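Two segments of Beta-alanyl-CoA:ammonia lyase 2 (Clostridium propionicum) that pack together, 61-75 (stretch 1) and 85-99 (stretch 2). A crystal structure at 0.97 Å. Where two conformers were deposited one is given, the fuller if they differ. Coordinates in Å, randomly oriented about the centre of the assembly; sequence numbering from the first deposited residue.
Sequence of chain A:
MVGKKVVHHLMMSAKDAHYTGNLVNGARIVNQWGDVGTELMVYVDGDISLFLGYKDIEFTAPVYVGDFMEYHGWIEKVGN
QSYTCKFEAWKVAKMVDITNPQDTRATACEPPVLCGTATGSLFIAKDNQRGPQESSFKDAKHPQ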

ATOM      1  N   ALA A  61      -0.295 -19.027  16.255  1.00 15.93           N
ATOM      2  CA  ALA A  61       1.067 -19.219  15.756  1.00 15.56           C
ATOM      3  C   ALA A  61       1.499 -17.966  15.026  1.00 15.02           C
ATOM      4  O   ALA A  61       0.662 -17.380  14.333  1.00 17.15           O
ATOM      5  CB  ALA A  61       1.176 -20.386  14.770  1.00 17.27           C
ATOM      6  N   PRO A  62       2.765 -17.581  15.093  1.00 13.78           N
ATOM      7  CA  PRO A  62       3.208 -16.370  14.394  1.00 13.99           C
ATOM      8  C   PRO A  62       3.236 -16.605  12.900  1.00 12.31           C
ATOM      9  O   PRO A  62       3.460 -17.712  12.441  1.00 13.69           O
ATOM     10  CB  PRO A  62       4.628 -16.165  14.956  1.00 15.84           C
ATOM     11  CG  PRO A  62       5.094 -17.543  15.319  1.00 18.76           C
ATOM     12  CD  PRO A  62       3.885 -18.281  15.815  1.00 16.60           C
ATOM     13  N   VAL A  63       3.075 -15.505  12.153  1.00 11.47           N
ATOM     14  CA  VAL A  63       3.073 -15.499  10.700  1.00 11.01           C
ATOM     15  C   VAL A  63       4.168 -14.532  10.229  1.00 10.47           C
ATOM     16  O   VAL A  63       4.263 -13.429  10.763  1.00 11.07           O
ATOM     17  CB  VAL A  63       1.674 -15.060  10.196  1.00 11.18           C
ATOM     18  CG1 VAL A  63       1.681 -14.938   8.681  1.00 11.62           C
ATOM     19  CG2 VAL A  63       0.599 -16.028  10.646  1.00 12.52           C
ATOM     20  N   TYR A  64       4.917 -15.001   9.242  1.00 10.68           N
ATOM     21  CA  TYR A  64       6.056 -14.243   8.690  1.00 10.71           C
ATOM     22  C   TYR A  64       5.933 -14.045   7.202  1.00 10.23           C
ATOM     23  O   TYR A  64       5.236 -14.797   6.492  1.00 10.75           O
ATOM     24  CB  TYR A  64       7.345 -15.015   8.971  1.00 11.93           C
ATOM     25  CG  TYR A  64       7.687 -15.133  10.451  1.00 12.50           C
ATOM     26  CD1 TYR A  64       8.369 -14.127  11.081  1.00 13.34           C
ATOM     27  CD2 TYR A  64       7.293 -16.257  11.147  1.00 15.18           C
ATOM     28  CE1 TYR A  64       8.657 -14.236  12.453  1.00 16.40           C
ATOM     29  CE2 TYR A  64       7.553 -16.411  12.472  1.00 18.73           C
ATOM     30  CZ  TYR A  64       8.239 -15.390  13.096  1.00 17.72           C
ATOM     31  OH  TYR A  64       8.546 -15.519  14.470  1.00 25.47           O
ATOM     32  N   VAL A  65       6.679 -13.081   6.688  1.00 10.34           N
ATOM     33  CA  VAL A  65       6.911 -12.922   5.240  1.00 10.18           C
ATOM     34  C   VAL A  65       7.307 -14.281   4.690  1.00 10.13           C
ATOM     35  O   VAL A  65       8.151 -14.999   5.261  1.00 10.77           O
ATOM     36  CB  VAL A  65       8.006 -11.885   4.996  1.00 10.61           C
ATOM     37  CG1 VAL A  65       8.366 -11.811   3.523  1.00 11.14           C
ATOM     38  CG2 VAL A  65       7.566 -10.526   5.515  1.00 10.68           C
ATOM     39  N   GLY A  66       6.716 -14.638   3.533  1.00 10.36           N
ATOM     40  CA  GLY A  66       6.995 -15.866   2.840  1.00 10.88           C
ATOM     41  C   GLY A  66       6.144 -17.029   3.265  1.00 11.01           C
ATOM     42  O   GLY A  66       6.203 -18.118   2.690  1.00 12.27           O
ATOM     43  N   ASP A  67       5.301 -16.828   4.262  1.00 10.51           N
ATOM     44  CA  ASP A  67       4.304 -17.849   4.606  1.00 10.55           C
ATOM     45  C   ASP A  67       3.190 -17.824   3.563  1.00 10.49           C
ATOM     46  O   ASP A  67       2.692 -16.775   3.149  1.00 12.94           O
ATOM     47  CB  ASP A  67       3.706 -17.570   5.977  1.00 11.17           C
ATOM     48  CG  ASP A  67       4.659 -17.870   7.122  1.00 11.66           C
ATOM     49  OD1 ASP A  67       5.733 -18.492   6.907  1.00 12.42           O
ATOM     50  OD2 ASP A  67       4.255 -17.551   8.301  1.00 12.55           O
ATOM     51  N   PHE A  68       2.735 -19.011   3.195  1.00 10.33           N
ATOM     52  CA  PHE A  68       1.509 -19.200   2.395  1.00 10.21           C
ATOM     53  C   PHE A  68       0.412 -19.574   3.357  1.00 10.31           C
ATOM     54  O   PHE A  68       0.591 -20.464   4.193  1.00 11.20           O
ATOM     55  CB  PHE A  68       1.717 -20.220   1.306  1.00 10.80           C
ATOM     56  CG  PHE A  68       2.596 -19.737   0.172  1.00 10.70           C
ATOM     57  CD1 PHE A  68       3.991 -19.763   0.274  1.00 11.25           C
ATOM     58  CD2 PHE A  68       2.035 -19.214  -0.989  1.00 11.15           C
ATOM     59  CE1 PHE A  68       4.775 -19.318  -0.778  1.00 11.60           C
ATOM     60  CE2 PHE A  68       2.818 -18.781  -2.024  1.00 11.67           C
ATOM     61  CZ  PHE A  68       4.199 -18.848  -1.942  1.00 12.02           C
ATOM     62  N   MET A  69      -0.728 -18.875   3.225  1.00 10.66           N
ATOM     63  CA  MET A  69      -1.783 -18.905   4.214  1.00 10.74           C
ATOM     64  C   MET A  69      -3.131 -19.193   3.564  1.00 10.54           C
ATOM     65  O   MET A  69      -3.441 -18.677   2.497  1.00 11.90           O
ATOM     66  CB  MET A  69      -1.878 -17.542   4.906  1.00 10.99           C
ATOM     67  CG  MET A  69      -0.675 -17.163   5.767  1.00 11.87           C
ATOM     68  SD  MET A  69      -0.419 -18.184   7.221  1.00 12.29           S
ATOM     69  CE  MET A  69      -1.853 -17.652   8.171  1.00 14.61           C
ATOM     70  N   GLU A  70      -3.928 -19.968   4.270  1.00 10.99           N
ATOM     71  CA  GLU A  70      -5.314 -20.211   3.927  1.00 12.52           C
ATOM     72  C   GLU A  70      -6.221 -19.684   5.039  1.00 12.99           C
ATOM     73  O   GLU A  70      -5.891 -19.723   6.246  1.00 15.95           O
ATOM     74  CB  GLU A  70      -5.635 -21.644   3.740  1.00 14.69           C
ATOM     75  CG  GLU A  70      -5.035 -22.217   2.594  1.00 16.20           C
ATOM     76  CD  GLU A  70      -5.707 -23.472   2.039  1.00 18.31           C
ATOM     77  OE1 GLU A  70      -5.453 -23.792   0.895  1.00 20.13           O
ATOM     78  OE2 GLU A  70      -6.466 -24.170   2.779  1.00 20.73           O
ATOM     79  N   TYR A  71      -7.376 -19.174   4.650  1.00 12.30           N
ATOM     80  CA  TYR A  71      -8.322 -18.558   5.549  1.00 12.56           C
ATOM     81  C   TYR A  71      -9.680 -19.189   5.211  1.00 12.74           C
ATOM     82  O   TYR A  71     -10.163 -19.003   4.115  1.00 15.36           O
ATOM     83  CB  TYR A  71      -8.364 -17.051   5.404  1.00 12.78           C
ATOM     84  CG  TYR A  71      -6.993 -16.432   5.517  1.00 11.79           C
ATOM     85  CD1 TYR A  71      -6.551 -15.913   6.726  1.00 11.80           C
ATOM     86  CD2 TYR A  71      -6.142 -16.351   4.445  1.00 11.56           C
ATOM     87  CE1 TYR A  71      -5.291 -15.332   6.837  1.00 12.11           C
ATOM     88  CE2 TYR A  71      -4.880 -15.773   4.551  1.00 11.68           C
ATOM     89  CZ  TYR A  71      -4.452 -15.263   5.740  1.00 11.81           C
ATOM     90  OH  TYR A  71      -3.208 -14.700   5.789  1.00 12.92           O
ATOM     91  N   HIS A  72     -10.211 -19.938   6.159  1.00 12.09           N
ATOM     92  CA  HIS A  72     -11.466 -20.663   5.960  1.00 12.31           C
ATOM     93  C   HIS A  72     -12.586 -19.961   6.730  1.00 11.84           C
ATOM     94  O   HIS A  72     -12.387 -19.451   7.844  1.00 12.75           O
ATOM     95  CB  HIS A  72     -11.341 -22.093   6.516  1.00 13.79           C
ATOM     96  CG  HIS A  72     -10.274 -22.904   5.837  1.00 15.22           C
ATOM     97  ND1 HIS A  72     -10.244 -24.254   6.025  1.00 17.72           N
ATOM     98  CD2 HIS A  72      -9.248 -22.560   5.072  1.00 18.63           C
ATOM     99  CE1 HIS A  72      -9.197 -24.710   5.305  1.00 17.52           C
ATOM    100  NE2 HIS A  72      -8.569 -23.689   4.733  1.00 17.77           N
ATOM    101  N   GLY A  73     -13.797 -19.928   6.147  1.00 11.67           N
ATOM    102  CA  GLY A  73     -14.935 -19.457   6.862  1.00 11.77           C
ATOM    103  C   GLY A  73     -16.191 -20.158   6.404  1.00 11.67           C
ATOM    104  O   GLY A  73     -16.304 -20.603   5.255  1.00 12.59           O
ATOM    105  N   TRP A  74     -17.157 -20.224   7.326  1.00 12.06           N
ATOM    106  CA  TRP A  74     -18.459 -20.821   6.956  1.00 12.27           C
ATOM    107  C   TRP A  74     -19.522 -20.212   7.880  1.00 12.50           C
ATOM    108  O   TRP A  74     -19.270 -19.719   8.962  1.00 13.31           O
ATOM    109  CB  TRP A  74     -18.418 -22.334   7.070  1.00 13.80           C
ATOM    110  CG  TRP A  74     -18.103 -22.902   8.401  1.00 14.65           C
ATOM    111  CD1 TRP A  74     -19.029 -23.274   9.338  1.00 16.14           C
ATOM    112  CD2 TRP A  74     -16.807 -23.141   8.966  1.00 15.31           C
ATOM    113  NE1 TRP A  74     -18.364 -23.745  10.433  1.00 18.90           N
ATOM    114  CE2 TRP A  74     -17.010 -23.678  10.253  1.00 18.53           C
ATOM    115  CE3 TRP A  74     -15.507 -22.949   8.525  1.00 16.94           C
ATOM    116  CZ2 TRP A  74     -15.924 -24.038  11.086  1.00 20.14           C
ATOM    117  CZ3 TRP A  74     -14.466 -23.304   9.329  1.00 19.56           C
ATOM    118  CH2 TRP A  74     -14.644 -23.838  10.596  1.00 21.99           C
ATOM    119  N   ILE A  75     -20.757 -20.291   7.367  1.00 12.84           N
ATOM    120  CA  ILE A  75     -21.917 -19.897   8.126  1.00 12.96           C
ATOM    121  C   ILE A  75     -22.340 -20.991   9.054  1.00 13.85           C
ATOM    122  O   ILE A  75     -22.611 -22.116   8.604  1.00 15.30           O
ATOM    123  CB  ILE A  75     -23.094 -19.493   7.197  1.00 13.45           C
ATOM    124  CG1 ILE A  75     -22.684 -18.392   6.207  1.00 13.70           C
ATOM    125  CG2 ILE A  75     -24.298 -19.119   8.039  1.00 15.00           C
ATOM    126  CD1 ILE A  75     -23.756 -18.029   5.183  1.00 15.38           C
ATOM    127  N   CYS A  85     -20.789 -16.767  11.855  1.00 13.92           N
ATOM    128  CA  CYS A  85     -19.825 -17.437  11.047  1.00 13.51           C
ATOM    129  C   CYS A  85     -18.625 -17.880  11.907  1.00 13.36           C
ATOM    130  O   CYS A  85     -18.313 -17.248  12.909  1.00 15.39           O
ATOM    131  CB  CYS A  85     -19.351 -16.538   9.904  1.00 14.37           C
ATOM    132  SG  CYS A  85     -20.646 -16.044   8.766  1.00 16.35           S
ATOM    133  N   LYS A  86     -17.973 -18.935  11.461  1.00 12.79           N
ATOM    134  CA  LYS A  86     -16.713 -19.423  12.062  1.00 13.35           C
ATOM    135  C   LYS A  86     -15.619 -19.272  11.069  1.00 12.22           C
ATOM    136  O   LYS A  86     -15.807 -19.442   9.865  1.00 13.00           O
ATOM    137  CB  LYS A  86     -16.840 -20.858  12.526  1.00 18.17           C
ATOM    138  CG  LYS A  86     -17.886 -20.995  13.664  1.00 27.93           C
ATOM    139  CD  LYS A  86     -17.270 -21.606  14.911  1.00 55.04           C
ATOM    140  N   PHE A  87     -14.408 -18.991  11.606  1.00 11.81           N
ATOM    141  CA  PHE A  87     -13.247 -18.703  10.771  1.00 11.28           C
ATOM    142  C   PHE A  87     -12.020 -19.444  11.334  1.00 11.75           C
ATOM    143  O   PHE A  87     -11.860 -19.646  12.549  1.00 12.04           O
ATOM    144  CB  PHE A  87     -12.929 -17.217  10.778  1.00 11.79           C
ATOM    145  CG  PHE A  87     -14.063 -16.360  10.253  1.00 11.81           C
ATOM    146  CD1 PHE A  87     -14.217 -16.162   8.895  1.00 12.11           C
ATOM    147  CD2 PHE A  87     -14.984 -15.781  11.111  1.00 13.11           C
ATOM    148  CE1 PHE A  87     -15.253 -15.385   8.396  1.00 13.24           C
ATOM    149  CE2 PHE A  87     -16.015 -15.015  10.613  1.00 14.54           C
ATOM    150  CZ  PHE A  87     -16.138 -14.813   9.244  1.00 13.90           C
ATOM    151  N   GLU A  88     -11.119 -19.796  10.443  1.00 11.83           N
ATOM    152  CA  GLU A  88      -9.833 -20.387  10.752  1.00 11.72           C
ATOM    153  C   GLU A  88      -8.751 -19.805   9.830  1.00 11.25           C
ATOM    154  O   GLU A  88      -9.051 -19.344   8.717  1.00 11.70           O
ATOM    155  CB  GLU A  88      -9.825 -21.901  10.576  1.00 13.26           C
ATOM    156  CG  GLU A  88     -10.844 -22.639  11.381  1.00 15.23           C
ATOM    157  CD  GLU A  88     -10.945 -24.126  11.059  1.00 18.38           C
ATOM    158  OE1 GLU A  88     -10.488 -24.553   9.968  1.00 20.52           O
ATOM    159  OE2 GLU A  88     -11.499 -24.852  11.928  1.00 22.22           O
ATOM    160  N   ALA A  89      -7.500 -19.846  10.281  1.00 11.29           N
ATOM    161  CA  ALA A  89      -6.359 -19.457   9.461  1.00 11.17           C
ATOM    162  C   ALA A  89      -5.302 -20.552   9.606  1.00 11.15           C
ATOM    163  O   ALA A  89      -5.011 -20.982  10.731  1.00 12.25           O
ATOM    164  CB  ALA A  89      -5.791 -18.128   9.900  1.00 12.12           C
ATOM    165  N   TRP A  90      -4.752 -20.989   8.486  1.00 11.39           N
ATOM    166  CA  TRP A  90      -3.832 -22.119   8.399  1.00 11.56           C
ATOM    167  C   TRP A  90      -2.614 -21.745   7.559  1.00 11.15           C
ATOM    168  O   TRP A  90      -2.743 -21.149   6.499  1.00 13.38           O
ATOM    169  CB  TRP A  90      -4.505 -23.286   7.687  1.00 12.99           C
ATOM    170  CG  TRP A  90      -5.686 -23.854   8.410  1.00 13.24           C
ATOM    171  CD1 TRP A  90      -6.992 -23.575   8.258  1.00 14.40           C
ATOM    172  CD2 TRP A  90      -5.606 -24.864   9.449  1.00 14.15           C
ATOM    173  NE1 TRP A  90      -7.762 -24.371   9.132  1.00 16.07           N
ATOM    174  CE2 TRP A  90      -6.934 -25.141   9.855  1.00 15.87           C
ATOM    175  CE3 TRP A  90      -4.534 -25.565  10.043  1.00 15.79           C
ATOM    176  CZ2 TRP A  90      -7.179 -26.082  10.842  1.00 17.14           C
ATOM    177  CZ3 TRP A  90      -4.790 -26.509  11.035  1.00 16.90           C
ATOM    178  CH2 TRP A  90      -6.133 -26.750  11.417  1.00 18.10           C
ATOM    179  N   LYS A  91      -1.432 -22.149   8.017  1.00 11.64           N
ATOM    180  CA  LYS A  91      -0.177 -21.966   7.276  1.00 11.40           C
ATOM    181  C   LYS A  91       0.145 -23.236   6.518  1.00 11.63           C
ATOM    182  O   LYS A  91       0.184 -24.328   7.159  1.00 13.03           O
ATOM    183  CB  LYS A  91       0.934 -21.607   8.252  1.00 11.91           C
ATOM    184  CG  LYS A  91       2.235 -21.196   7.580  1.00 12.16           C
ATOM    185  CD  LYS A  91       3.348 -20.930   8.606  1.00 12.53           C
ATOM    186  CE  LYS A  91       2.958 -19.958   9.699  1.00 13.06           C
ATOM    187  NZ  LYS A  91       4.157 -19.403  10.369  1.00 14.94           N
ATOM    188  N   VAL A  92       0.377 -23.115   5.235  1.00 11.50           N
ATOM    189  CA  VAL A  92       0.617 -24.246   4.354  1.00 12.01           C
ATOM    190  C   VAL A  92       2.025 -24.307   3.789  1.00 11.89           C
ATOM    191  O   VAL A  92       2.389 -25.371   3.215  1.00 12.72           O
ATOM    192  CB  VAL A  92      -0.453 -24.360   3.216  1.00 12.78           C
ATOM    193  CG1 VAL A  92      -1.831 -24.437   3.855  1.00 15.30           C
ATOM    194  CG2 VAL A  92      -0.341 -23.238   2.235  1.00 13.93           C
ATOM    195  N   ALA A  93       2.816 -23.258   3.899  1.00 11.86           N
ATOM    196  CA  ALA A  93       4.211 -23.270   3.414  1.00 11.47           C
ATOM    197  C   ALA A  93       4.899 -22.086   4.082  1.00 11.06           C
ATOM    198  O   ALA A  93       4.216 -21.155   4.552  1.00 11.37           O
ATOM    199  CB  ALA A  93       4.303 -23.221   1.920  1.00 12.62           C
ATOM    200  N   LYS A  94       6.222 -22.085   4.063  0.62 11.31           N
ATOM    201  CA  LYS A  94       6.963 -21.047   4.814  0.62 11.32           C
ATOM    202  C   LYS A  94       8.429 -21.056   4.340  0.62 10.94           C
ATOM    203  O   LYS A  94       8.921 -22.072   3.780  0.62 11.03           O
ATOM    204  CB  LYS A  94       6.938 -21.278   6.308  0.62 12.05           C
ATOM    205  CG  LYS A  94       7.517 -22.630   6.704  0.62 13.92           C
ATOM    206  CD  LYS A  94       7.502 -22.942   8.171  0.62 16.55           C
ATOM    207  CE  LYS A  94       8.442 -24.103   8.530  0.62 23.81           C
ATOM    208  N   MET A  95       9.150 -19.983   4.602  1.00 11.36           N
ATOM    209  CA  MET A  95      10.586 -19.978   4.477  1.00 11.23           C
ATOM    210  C   MET A  95      11.216 -20.871   5.552  1.00 11.33           C
ATOM    211  O   MET A  95      10.712 -20.934   6.674  1.00 13.34           O
ATOM    212  CB  MET A  95      11.168 -18.565   4.675  1.00 11.17           C
ATOM    213  CG  MET A  95      10.600 -17.509   3.725  1.00 11.74           C
ATOM    214  SD  MET A  95      10.788 -17.834   1.966  1.00 12.02           S
ATOM    215  CE  MET A  95      12.553 -17.863   1.733  1.00 12.43           C
ATOM    216  N   VAL A  96      12.323 -21.510   5.237  1.00 11.79           N
ATOM    217  CA  VAL A  96      13.044 -22.340   6.250  1.00 12.85           C
ATOM    218  C   VAL A  96      13.674 -21.462   7.337  1.00 13.54           C
ATOM    219  O   VAL A  96      13.611 -21.863   8.502  1.00 16.62           O
ATOM    220  CB  VAL A  96      14.068 -23.214   5.562  1.00 14.00           C
ATOM    221  CG1 VAL A  96      14.914 -23.964   6.589  1.00 17.52           C
ATOM    222  CG2 VAL A  96      13.344 -24.272   4.692  1.00 14.53           C
ATOM    223  N   ASP A  97      14.305 -20.341   6.989  1.00 13.88           N
ATOM    224  CA  ASP A  97      15.026 -19.521   7.958  1.00 13.94           C
ATOM    225  C   ASP A  97      14.798 -18.052   7.704  1.00 13.61           C
ATOM    226  O   ASP A  97      15.562 -17.379   6.962  1.00 13.92           O
ATOM    227  CB  ASP A  97      16.539 -19.812   7.957  1.00 16.04           C
ATOM    228  CG  ASP A  97      17.274 -19.036   9.032  1.00 17.87           C
ATOM    229  OD1 ASP A  97      16.608 -18.326   9.852  1.00 18.25           O
ATOM    230  OD2 ASP A  97      18.499 -19.089   9.078  1.00 20.16           O
ATOM    231  N   ILE A  98      13.767 -17.475   8.350  1.00 14.40           N
ATOM    232  CA  ILE A  98      13.426 -16.085   8.185  1.00 14.23           C
ATOM    233  C   ILE A  98      14.518 -15.170   8.657  1.00 14.13           C
ATOM    234  O   ILE A  98      14.544 -13.967   8.298  1.00 15.70           O
ATOM    235  CB  ILE A  98      12.060 -15.771   8.861  1.00 16.22           C
ATOM    236  CG1 ILE A  98      11.403 -14.512   8.312  1.00 17.06           C
ATOM    237  CG2 ILE A  98      12.212 -15.611  10.373  1.00 20.67           C
ATOM    238  CD1 ILE A  98      11.004 -14.610   6.856  1.00 17.00           C
ATOM    239  N   THR A  99      15.387 -15.648   9.546  1.00 14.12           N
ATOM    240  CA  THR A  99      16.418 -14.807  10.102  1.00 14.47           C
ATOM    241  C   THR A  99      17.577 -14.588   9.147  1.00 14.66           C
ATOM    242  O   THR A  99      18.447 -13.747   9.452  1.00 17.28           O
ATOM    243  CB  THR A  99      17.004 -15.345  11.420  1.00 16.76           C
ATOM    244  OG1 THR A  99      17.889 -16.452  11.194  1.00 17.68           O
ATOM    245  CG2 THR A  99      15.873 -15.729  12.394  1.00 17.39           C
TER
HETATM  246  O   HOH W   1       8.121 -17.647   6.055  1.00 12.25           O
HETATM  247  O   HOH W   2       6.957 -19.286   9.225  1.00 16.71           O
HETATM  248  O   HOH W   3     -11.407 -25.792   7.771  1.00 26.10           O

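Strands 68-75 and 85-95 run antiparallel, their axes at 167° and 4.6 Å apart at closest approach, and backbone hydrogen bonds form the core of the contact. Reciprocal pairs join Glu70 to Trp90 (N to O 2.8 Å in both directions), His72 to Glu88 (N to O 2.9 Å in both directions) and Trp74 to Lys86 (Trp74 N to Lys86 O 3.0 Å, Lys86 N to Trp74 O 2.9 Å). Phe68 departs from this pattern: its N donates to Ala93 O and its O accepts from Val92 N, both at 2.9 Å. Splitting the bonds between two neighbours marks a beta bulge, where the register shifts by one residue.

The charged interactions gather beside the turn from Tyr64 to Asp67. The Lys91 side chain, t at chi1, chi2 and chi4 but bent at chi3 (m), brings NZ to 2.8 Å from Asp67 OD2, a salt bridge, and to 2.8 Å from Pro62 O, a hydrogen bond. Asp67 OD2 also accepts from Tyr64 N at 2.8 Å, so one carboxylate oxygen holds both the turn and the lysine. Its OD1 receives two waters, one bound also by Lys91 NZ, the other by Val65 O and Met95 N.

Side chains alternate between the two faces of the sheet. On the face bearing Trp74, Lys86 CB lies over the indole's six-membered ring, 4.0 Å from its centroid, a CH-pi contact. The His72 and Trp90 rings meet obliquely, with His72 CE1 3.9 Å from Trp90 CD1. Each ring is tethered within its own strand: His72 NE2 donates to Glu70 OE2, Trp90 NE1 to Glu88 OE1, both at 2.9 Å. A water bridges His72 ND1 and Glu88 OE1.

Apolar packing on the opposite face sets Tyr71 CD1 3.9 Å from Ala89 CB. At Gly73, a CB would clash with Phe87 CD1.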